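PDB 5IQK: beta-lactamase Rm3 from Uncultured bacterium, which hydrolyses beta-lactam antibiotics as a subclass B3 metallo-beta-lactamase, and so probably confers resistance on bacteria that carry it. Local coordinates for residues A[17-22]-A[218-223]; A[32-37]-A[175-180]; A[41-46]-A[143-148]; A[163-166]-A[171-174]. All coordinates share one frame; numbering follows the deposited sequence.

Interactions 1, 2 and 3 are buried contacts between the two mixed beta-sheets of the sandwich; no hydrogen bond crosses any of them. Interaction 4, the most peripheral, with its centre about 17 Å from that of the chain, instead joins adjacent strands within one sheet through backbone bonds, and its amide-bearing side is partly exposed. Interactions 2 and 4 share strand 171-178, whose neighbour 218-221 belongs to interaction 1. Strands 34-36 and 42-45, used by interactions 2 and 3, are likewise neighbours in the opposing sheet. Chemistry follows position: aliphatic tips in interactions 1 and 3, a polar-ended tyrosine in interaction 2, main-chain pairing in interaction 4.

Interaction 1 of 4, residues A[17-22]-A[218-223]; sequences FRLFGN and VLISAH. With ZN (zinc ion), chain D.
Leu19 and Ile220 reach toward each other and meet tip to tip. The single methyl Leu19 CD1 lies 3.7 Å from Ile220 CD1 and no farther from Ile220 CG1, so the end of the isoleucine branch is met along a bond rather than at one atom. In Ile220 that branch leaves on the backbone N side, opposite the carbonyl carbon (chi1 -54°), while its second torsion, 95°, is away from a staggered value and turns CD1 to this position beside the leucine. Farther along, Phe20 and Val218 touch loosely, Phe20 CB to Val218 CG2 at 4.5 Å. Here the phenylalanine starts toward the other strand, but its ring leads away. Leu19 and Phe20 together face Thr23 in a classic beta bulge. Past the end of strand 218-221, His223 binds a zinc ion through NE2 at 2.0 Å, with Asp81 and His82 completing the protein ligands of that site. Strands 17-20 and 218-221 are edge strands of the two opposed sheets: the Phe20 ring rests on Leu173 and its CB on Met175, both of strand 171-178, helix 249-269 packs on Leu219, and helix 229-239 meets Phe17 and Val218.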
# COMPACT_ATOMS: atom_id res chain seq x y z
N PHE A 17 3.30 3.63 15.55
CA PHE A 17 2.49 3.00 16.60
C PHE A 17 2.12 1.56 16.27
O PHE A 17 2.08 1.15 15.10
CB PHE A 17 1.20 3.81 16.84
CG PHE A 17 0.37 4.03 15.60
CD1 PHE A 17 -0.71 3.21 15.32
CD2 PHE A 17 0.67 5.07 14.74
CE1 PHE A 17 -1.48 3.41 14.18
CE2 PHE A 17 -0.09 5.27 13.60
CZ PHE A 17 -1.16 4.44 13.32
N ARG A 18 1.75 0.81 17.27
CA ARG A 18 1.32 -0.53 17.07
C ARG A 18 -0.12 -0.58 16.67
O ARG A 18 -0.95 0.11 17.19
CB ARG A 18 1.50 -1.34 18.35
CG ARG A 18 0.86 -2.70 18.31
CD ARG A 18 0.87 -3.34 19.69
NE ARG A 18 1.53 -4.63 19.74
CZ ARG A 18 1.82 -5.23 20.86
NH1 ARG A 18 1.49 -4.66 22.00
NH2 ARG A 18 2.41 -6.40 20.87
N LEU A 19 -0.42 -1.42 15.71
CA LEU A 19 -1.80 -1.60 15.26
C LEU A 19 -2.46 -2.74 16.00
O LEU A 19 -3.44 -2.55 16.72
CB LEU A 19 -1.84 -1.85 13.76
CG LEU A 19 -1.57 -0.60 12.93
CD1 LEU A 19 -1.12 -1.02 11.54
CD2 LEU A 19 -2.85 0.23 12.88
N PHE A 20 -1.90 -3.93 15.80
CA PHE A 20 -2.34 -5.13 16.49
C PHE A 20 -1.23 -6.16 16.48
O PHE A 20 -0.67 -6.45 15.42
CB PHE A 20 -3.61 -5.71 15.86
CG PHE A 20 -4.19 -6.85 16.63
CD1 PHE A 20 -3.96 -8.16 16.24
CD2 PHE A 20 -4.95 -6.62 17.77
CE1 PHE A 20 -4.48 -9.22 16.95
CE2 PHE A 20 -5.47 -7.68 18.50
CZ PHE A 20 -5.24 -8.98 18.09
N GLY A 21 -0.90 -6.70 17.65
CA GLY A 21 0.13 -7.72 17.77
C GLY A 21 1.47 -7.30 17.20
O GLY A 21 2.06 -6.31 17.62
N ASN A 22 1.94 -8.05 16.21
CA ASN A 22 3.24 -7.79 15.61
C ASN A 22 3.16 -6.87 14.40
O ASN A 22 4.12 -6.78 13.64
CB ASN A 22 3.92 -9.11 15.23
CG ASN A 22 3.10 -9.92 14.22
OD1 ASN A 22 1.87 -9.94 14.28
ND2 ASN A 22 3.78 -10.57 13.29
N VAL A 218 -8.50 -5.88 10.58
CA VAL A 218 -7.79 -4.61 10.63
C VAL A 218 -7.31 -4.17 9.25
O VAL A 218 -6.48 -4.82 8.60
CB VAL A 218 -6.57 -4.66 11.60
CG1 VAL A 218 -5.86 -3.31 11.62
CG2 VAL A 218 -7.00 -5.06 13.01
N LEU A 219 -7.84 -3.03 8.81
CA LEU A 219 -7.52 -2.48 7.50
C LEU A 219 -6.54 -1.32 7.59
O LEU A 219 -6.72 -0.38 8.36
CB LEU A 219 -8.79 -2.03 6.79
CG LEU A 219 -8.61 -1.27 5.46
CD1 LEU A 219 -7.97 -2.21 4.44
CD2 LEU A 219 -9.92 -0.70 4.94
N ILE A 220 -5.49 -1.39 6.77
CA ILE A 220 -4.65 -0.24 6.47
C ILE A 220 -4.69 0.01 4.96
O ILE A 220 -4.33 -0.88 4.17
CB ILE A 220 -3.20 -0.43 6.93
CG1 ILE A 220 -3.12 -0.81 8.41
CG2 ILE A 220 -2.40 0.85 6.66
CD1 ILE A 220 -3.04 -2.31 8.65
N SER A 221 -5.13 1.19 4.55
CA SER A 221 -5.12 1.53 3.12
C SER A 221 -3.83 2.25 2.74
O SER A 221 -3.26 2.98 3.55
CB SER A 221 -6.33 2.41 2.76
OG SER A 221 -6.43 3.48 3.68
N ALA A 222 -3.38 2.06 1.50
CA ALA A 222 -2.13 2.63 1.01
C ALA A 222 -2.07 4.13 1.27
O ALA A 222 -1.02 4.66 1.64
CB ALA A 222 -1.96 2.32 -0.49
N HIS A 223 -3.19 4.82 1.08
CA HIS A 223 -3.34 6.19 1.58
C HIS A 223 -4.18 6.10 2.85
O HIS A 223 -5.36 5.77 2.78
CB HIS A 223 -3.99 7.11 0.53
CG HIS A 223 -3.09 7.46 -0.61
ND1 HIS A 223 -2.51 8.71 -0.76
CD2 HIS A 223 -2.67 6.73 -1.67
CE1 HIS A 223 -1.76 8.72 -1.84
NE2 HIS A 223 -1.85 7.53 -2.42
ZN ZN D . -0.64 6.78 -3.86
O HOH W 1 -2.54 5.82 -4.92
O HOH W 2 -0.83 7.03 -5.95

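Interaction 2 of 4, residues A[32-37]-A[175-180]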
# COMPACT_ATOMS: atom_id res chain seq x y z
N SER A 32 1.04 5.28 3.63
CA SER A 32 1.22 4.22 4.62
C SER A 32 2.50 3.43 4.39
O SER A 32 2.98 3.30 3.27
CB SER A 32 0.02 3.26 4.63
OG SER A 32 -1.17 3.94 5.01
N SER A 33 3.06 2.96 5.49
CA SER A 33 4.10 1.94 5.48
C SER A 33 3.84 1.10 6.72
O SER A 33 3.52 1.65 7.77
CB SER A 33 5.50 2.55 5.50
OG SER A 33 6.49 1.52 5.45
N VAL A 34 3.95 -0.22 6.60
CA VAL A 34 3.57 -1.10 7.70
C VAL A 34 4.68 -2.12 7.97
O VAL A 34 5.23 -2.72 7.04
CB VAL A 34 2.23 -1.84 7.39
CG1 VAL A 34 1.96 -2.98 8.38
CG2 VAL A 34 1.06 -0.85 7.39
N LEU A 35 4.99 -2.31 9.25
CA LEU A 35 6.02 -3.25 9.69
C LEU A 35 5.37 -4.44 10.40
O LEU A 35 4.57 -4.26 11.32
CB LEU A 35 7.01 -2.55 10.61
CG LEU A 35 8.25 -3.33 11.06
CD1 LEU A 35 9.22 -3.51 9.90
CD2 LEU A 35 8.92 -2.61 12.25
N VAL A 36 5.70 -5.64 9.95
CA VAL A 36 5.18 -6.86 10.55
C VAL A 36 6.39 -7.67 11.05
O VAL A 36 7.20 -8.14 10.26
CB VAL A 36 4.34 -7.71 9.56
CG1 VAL A 36 3.65 -8.85 10.32
CG2 VAL A 36 3.32 -6.83 8.81
N THR A 37 6.49 -7.82 12.36
CA THR A 37 7.74 -8.26 12.98
C THR A 37 7.76 -9.73 13.40
O THR A 37 6.71 -10.35 13.60
CB THR A 37 8.05 -7.42 14.22
OG1 THR A 37 7.03 -7.64 15.21
CG2 THR A 37 8.10 -5.92 13.88
N MET A 175 -5.45 -9.25 9.01
CA MET A 175 -4.93 -7.95 8.65
C MET A 175 -5.00 -7.78 7.15
O MET A 175 -4.78 -8.73 6.39
CB MET A 175 -3.49 -7.77 9.12
CG MET A 175 -3.22 -8.33 10.51
SD MET A 175 -4.16 -7.51 11.81
CE MET A 175 -3.24 -5.98 11.95
N VAL A 176 -5.30 -6.57 6.72
CA VAL A 176 -5.40 -6.27 5.30
C VAL A 176 -4.67 -4.97 5.01
O VAL A 176 -4.95 -3.95 5.65
CB VAL A 176 -6.87 -6.16 4.83
CG1 VAL A 176 -6.92 -5.78 3.33
CG2 VAL A 176 -7.62 -7.47 5.07
N TYR A 177 -3.75 -5.00 4.05
CA TYR A 177 -3.16 -3.79 3.49
C TYR A 177 -3.77 -3.64 2.11
O TYR A 177 -3.44 -4.41 1.21
CB TYR A 177 -1.63 -3.88 3.42
CG TYR A 177 -0.95 -2.58 3.04
CD1 TYR A 177 -0.44 -1.74 4.02
CD2 TYR A 177 -0.82 -2.18 1.71
CE1 TYR A 177 0.19 -0.55 3.69
CE2 TYR A 177 -0.20 -0.99 1.37
CZ TYR A 177 0.31 -0.18 2.37
OH TYR A 177 0.93 1.00 2.03
N ALA A 178 -4.69 -2.69 1.96
CA ALA A 178 -5.41 -2.54 0.70
C ALA A 178 -4.76 -1.50 -0.18
O ALA A 178 -4.48 -0.38 0.25
CB ALA A 178 -6.86 -2.17 0.95
N ASP A 179 -4.50 -1.88 -1.42
CA ASP A 179 -3.96 -0.93 -2.37
C ASP A 179 -4.99 0.14 -2.70
O ASP A 179 -6.20 -0.04 -2.49
CB ASP A 179 -3.51 -1.63 -3.65
CG ASP A 179 -2.65 -0.73 -4.52
OD1 ASP A 179 -2.09 0.26 -3.97
OD2 ASP A 179 -2.53 -1.01 -5.72
N SER A 180 -4.51 1.27 -3.21
CA SER A 180 -5.39 2.27 -3.81
C SER A 180 -6.26 1.64 -4.87
O SER A 180 -5.77 0.88 -5.70
CB SER A 180 -4.56 3.39 -4.45
OG SER A 180 -3.73 4.02 -3.50
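The hydroxyl of Tyr177, which reaches across to Ser32, makes its hydrogen bond with Asp46, OH to OD2; Ser76 OG grips the same carboxylate oxygen. This tyrosine stands in the interior of the metallo-beta-lactamase alpha-beta/beta-alpha sandwich, spanning from strand 171-178 of one sheet to the 32-37 segment of the other. Its ring is put there by a first torsion of -171°, which swings CG opposite the backbone N and out from the strand. Two neighbours then meet it differently. Val34 CG2 sits at the ring edge, near its plane, 3.8 Å from Tyr177 CD1 and equally close to CE1, the two side chains sliding past each other in opposite directions. Ser32 CB approaches obliquely nearer the hydroxyl end, 3.6 Å from Tyr177 OH. The polar end of Ser32 turns elsewhere: its OG is hydrogen-bonded to Ser221 O and weakly to Ala222 O, tying this loop to the end of strand 218-221. Just beyond strand 171-178 the chain enters the second shell of the zinc centre. Asp179 OD1 bonds to ND1 of His77, a zinc ligand, and would therefore be expected to fix the rotation of that imidazole. The same oxygen takes a weak bond from the next backbone amide, Ser180 N to Asp179 OD1 at 2.7 Å, bent to 127° at the hydrogen.

Interaction 3 of 4, residues A[41-46]-A[143-148]; sequences GHVLID and GPVYLT
Val43 and Leu147 pack tip to tip, with one leucine methyl seated in the fork of the valine. Leu147 CD1 is 3.5 Å from Val43 CG2 and 3.6 Å from Val43 CG1, nearly equal distances that place it between the two branches. The contact is face-to-face packing in a beta sandwich: strand 42-45 belongs to one sheet and strand 145-151 to the other, with short-segment axes 9.0 Å apart and inclined by 29° in a roughly parallel sense. The closest backbone positions, Val43 and Val145, have CA atoms 8.2 Å apart, so only side chains bridge the layers. Alternation along strand 145-151 sends Val145 and Leu147 inward and Tyr146 outward. Val145 meets the same valine across its flank, CG1 reaching Val43 CG2 at 4.2 Å as the two side chains cross obliquely. By these distances Val43 CG2 touches both Val145 CG1 and Leu147 CD1. Val145 CG1 itself stands in the crowded position between backbone N and carbonyl carbon (chi1 44°). The other leucine methyl turns toward Ile45, in a looser touch. Leu74 of strand 70-74 packs against Val43, Ile45 and Leu147 alike, while Val142 also touches Val43. The Trp164 indole packs alongside, with Leu147 CD2 against Trp164 CE3 and Ile45 CD1 against Trp164 CH2.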
# COMPACT_ATOMS: atom_id res chain seq x y z
N GLY A 41 13.14 -11.85 11.88
CA GLY A 41 13.23 -10.73 10.97
C GLY A 41 11.85 -10.23 10.59
O GLY A 41 10.85 -10.87 10.90
N HIS A 42 11.80 -9.10 9.88
CA HIS A 42 10.53 -8.43 9.63
C HIS A 42 10.16 -8.26 8.17
O HIS A 42 10.99 -8.35 7.26
CB HIS A 42 10.53 -7.03 10.26
CG HIS A 42 11.23 -6.95 11.57
ND1 HIS A 42 11.00 -7.84 12.60
CD2 HIS A 42 12.17 -6.09 12.02
CE1 HIS A 42 11.77 -7.52 13.63
NE2 HIS A 42 12.49 -6.46 13.31
N VAL A 43 8.89 -7.97 7.97
CA VAL A 43 8.34 -7.63 6.66
C VAL A 43 7.95 -6.16 6.70
O VAL A 43 7.37 -5.69 7.68
CB VAL A 43 7.13 -8.49 6.30
CG1 VAL A 43 6.57 -8.07 4.92
CG2 VAL A 43 7.53 -9.96 6.29
N LEU A 44 8.30 -5.43 5.64
CA LEU A 44 7.95 -4.02 5.51
C LEU A 44 7.09 -3.85 4.28
O LEU A 44 7.42 -4.39 3.23
CB LEU A 44 9.21 -3.15 5.43
CG LEU A 44 9.02 -1.64 5.32
CD1 LEU A 44 8.29 -1.13 6.55
CD2 LEU A 44 10.36 -0.95 5.16
N ILE A 45 5.98 -3.15 4.43
CA ILE A 45 5.07 -2.92 3.31
C ILE A 45 5.09 -1.46 2.90
O ILE A 45 4.75 -0.58 3.69
CB ILE A 45 3.64 -3.35 3.65
CG1 ILE A 45 3.63 -4.79 4.19
CG2 ILE A 45 2.73 -3.26 2.42
CD1 ILE A 45 2.25 -5.30 4.51
N ASP A 46 5.49 -1.25 1.64
CA ASP A 46 5.55 0.04 0.95
C ASP A 46 6.65 0.96 1.47
O ASP A 46 7.14 0.83 2.60
CB ASP A 46 4.20 0.74 1.00
CG ASP A 46 3.37 0.47 -0.25
OD1 ASP A 46 3.90 -0.15 -1.20
OD2 ASP A 46 2.20 0.92 -0.30
N GLY A 143 10.12 -16.23 8.35
CA GLY A 143 9.84 -17.03 9.52
C GLY A 143 8.37 -17.38 9.63
O GLY A 143 7.79 -17.93 8.69
N PRO A 144 7.75 -17.03 10.76
CA PRO A 144 6.36 -17.41 11.05
C PRO A 144 5.29 -16.49 10.45
O PRO A 144 4.12 -16.86 10.48
CB PRO A 144 6.31 -17.33 12.57
CG PRO A 144 7.22 -16.20 12.87
CD PRO A 144 8.37 -16.35 11.90
N VAL A 145 5.67 -15.33 9.93
CA VAL A 145 4.68 -14.45 9.33
C VAL A 145 4.51 -14.77 7.85
O VAL A 145 5.46 -14.73 7.07
CB VAL A 145 5.03 -12.96 9.50
CG1 VAL A 145 6.49 -12.72 9.21
CG2 VAL A 145 4.15 -12.07 8.61
N TYR A 146 3.29 -15.15 7.50
CA TYR A 146 2.94 -15.56 6.15
C TYR A 146 1.99 -14.58 5.51
O TYR A 146 0.91 -14.29 6.04
CB TYR A 146 2.34 -16.96 6.15
CG TYR A 146 3.38 -18.02 6.44
CD1 TYR A 146 3.95 -18.75 5.41
CD2 TYR A 146 3.80 -18.26 7.74
CE1 TYR A 146 4.91 -19.72 5.67
CE2 TYR A 146 4.77 -19.22 8.01
CZ TYR A 146 5.32 -19.95 6.98
OH TYR A 146 6.27 -20.91 7.25
N LEU A 147 2.43 -14.01 4.40
CA LEU A 147 1.68 -12.99 3.69
C LEU A 147 1.15 -13.58 2.40
O LEU A 147 1.78 -14.47 1.81
CB LEU A 147 2.57 -11.78 3.42
CG LEU A 147 2.98 -11.12 4.73
CD1 LEU A 147 4.48 -10.98 4.80
CD2 LEU A 147 2.31 -9.76 4.84
N THR A 148 -0.02 -13.11 1.97
CA THR A 148 -0.61 -13.56 0.72
C THR A 148 -0.94 -12.34 -0.13
O THR A 148 -1.51 -11.36 0.36
CB THR A 148 -1.88 -14.41 0.94
OG1 THR A 148 -1.55 -15.55 1.73
CG2 THR A 148 -2.46 -14.89 -0.38

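Interaction 4 of 4, residues A[163-166]-A[171-174]; sequences TWQS and RCLN
Ser166 and Leu173 face each other as an antiparallel hydrogen-bonded pair in the beta hairpin of strands 160-168 and 171-178. Both main-chain donors and both acceptors of the pair are used: Leu173 N to Ser166 O at 2.8 Å, with 170° at the hydrogen, and Ser166 N to Leu173 O at 3.1 Å. The Leu173 carbonyl takes a second, softer contact from Gln165 CA, 3.3 Å from that oxygen. One step along, Gln165 and Asn174 form a non-hydrogen-bonded pair whose main-chain groups look elsewhere. Asn174 N bonds to Asp217 OD2, and Asn174 O accepts Val218 N of the next strand. Their side chains run the same way, side by side on the face opposite Ser166 and Leu173, and are joined by a weak bond from Gln165 NE2 to Asn174 OD1, 3.1 Å. It is bent, 122° at the hydrogen, and the two amide planes are 51° apart. On the other face the polar ends are satisfied by the turn at Asn22 and strand 23-25 of the opposing sheet: Ser166 OG bonds to Asn22 OD1 and to Thr23 OG1, and the latter also holds Trp164 NE1. Near the turn of the hairpin, the disulfide from Cys172 to Cys167 links its two strands covalently. The ladder continues inward past the pair at Gln165, with Trp164 O accepting a hydrogen bond from Met175 N.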
# COMPACT_ATOMS: atom_id res chain seq x y z
N THR A 163 -2.60 -9.70 2.60
CA THR A 163 -3.25 -10.14 3.83
C THR A 163 -2.33 -11.03 4.64
O THR A 163 -1.47 -11.74 4.10
CB THR A 163 -4.54 -10.93 3.57
OG1 THR A 163 -4.24 -12.09 2.77
CG2 THR A 163 -5.59 -10.07 2.88
N TRP A 164 -2.53 -11.01 5.94
CA TRP A 164 -1.81 -11.85 6.87
C TRP A 164 -2.57 -11.86 8.18
O TRP A 164 -3.53 -11.11 8.35
CB TRP A 164 -0.38 -11.34 7.07
CG TRP A 164 -0.30 -10.00 7.75
CD1 TRP A 164 -0.01 -9.76 9.06
CD2 TRP A 164 -0.51 -8.71 7.15
NE1 TRP A 164 -0.02 -8.41 9.31
CE2 TRP A 164 -0.33 -7.74 8.16
CE3 TRP A 164 -0.84 -8.29 5.86
CZ2 TRP A 164 -0.46 -6.39 7.92
CZ3 TRP A 164 -0.97 -6.93 5.62
CH2 TRP A 164 -0.78 -6.00 6.64
N GLN A 165 -2.13 -12.69 9.13
CA GLN A 165 -2.72 -12.71 10.46
C GLN A 165 -1.73 -12.19 11.49
O GLN A 165 -0.54 -12.43 11.38
CB GLN A 165 -3.18 -14.12 10.86
CG GLN A 165 -4.14 -14.77 9.91
CD GLN A 165 -4.91 -15.91 10.55
OE1 GLN A 165 -4.48 -16.49 11.55
NE2 GLN A 165 -6.07 -16.23 9.98
N SER A 166 -2.25 -11.48 12.48
CA SER A 166 -1.45 -11.05 13.62
C SER A 166 -2.18 -11.46 14.88
O SER A 166 -3.41 -11.37 14.94
CB SER A 166 -1.21 -9.54 13.60
OG SER A 166 -0.16 -9.21 12.71
N ARG A 171 -5.67 -14.66 20.64
CA ARG A 171 -6.58 -14.09 19.65
C ARG A 171 -5.84 -13.66 18.38
O ARG A 171 -4.88 -12.89 18.44
CB ARG A 171 -7.33 -12.90 20.26
CG ARG A 171 -8.25 -12.13 19.33
CD ARG A 171 -8.69 -10.83 19.99
NE ARG A 171 -9.64 -10.07 19.18
CZ ARG A 171 -9.84 -8.77 19.30
NH1 ARG A 171 -9.16 -8.07 20.20
NH2 ARG A 171 -10.72 -8.15 18.52
N CYS A 172 -6.28 -14.18 17.24
CA CYS A 172 -5.75 -13.81 15.94
C CYS A 172 -6.70 -12.90 15.18
O CYS A 172 -7.92 -13.10 15.22
CB CYS A 172 -5.43 -15.05 15.10
SG CYS A 172 -4.02 -16.02 15.78
N LEU A 173 -6.17 -11.91 14.48
CA LEU A 173 -7.01 -11.09 13.64
C LEU A 173 -6.51 -11.12 12.21
O LEU A 173 -5.31 -11.32 11.97
CB LEU A 173 -7.06 -9.65 14.16
CG LEU A 173 -7.78 -9.46 15.49
CD1 LEU A 173 -7.81 -7.99 15.86
CD2 LEU A 173 -9.19 -10.03 15.43
N ASN A 174 -7.42 -10.94 11.26
CA ASN A 174 -7.07 -10.85 9.85
C ASN A 174 -6.69 -9.42 9.48
O ASN A 174 -7.49 -8.50 9.62
CB ASN A 174 -8.21 -11.35 8.97
CG ASN A 174 -8.57 -12.79 9.26
OD1 ASN A 174 -7.70 -13.65 9.31
ND2 ASN A 174 -9.85 -13.05 9.49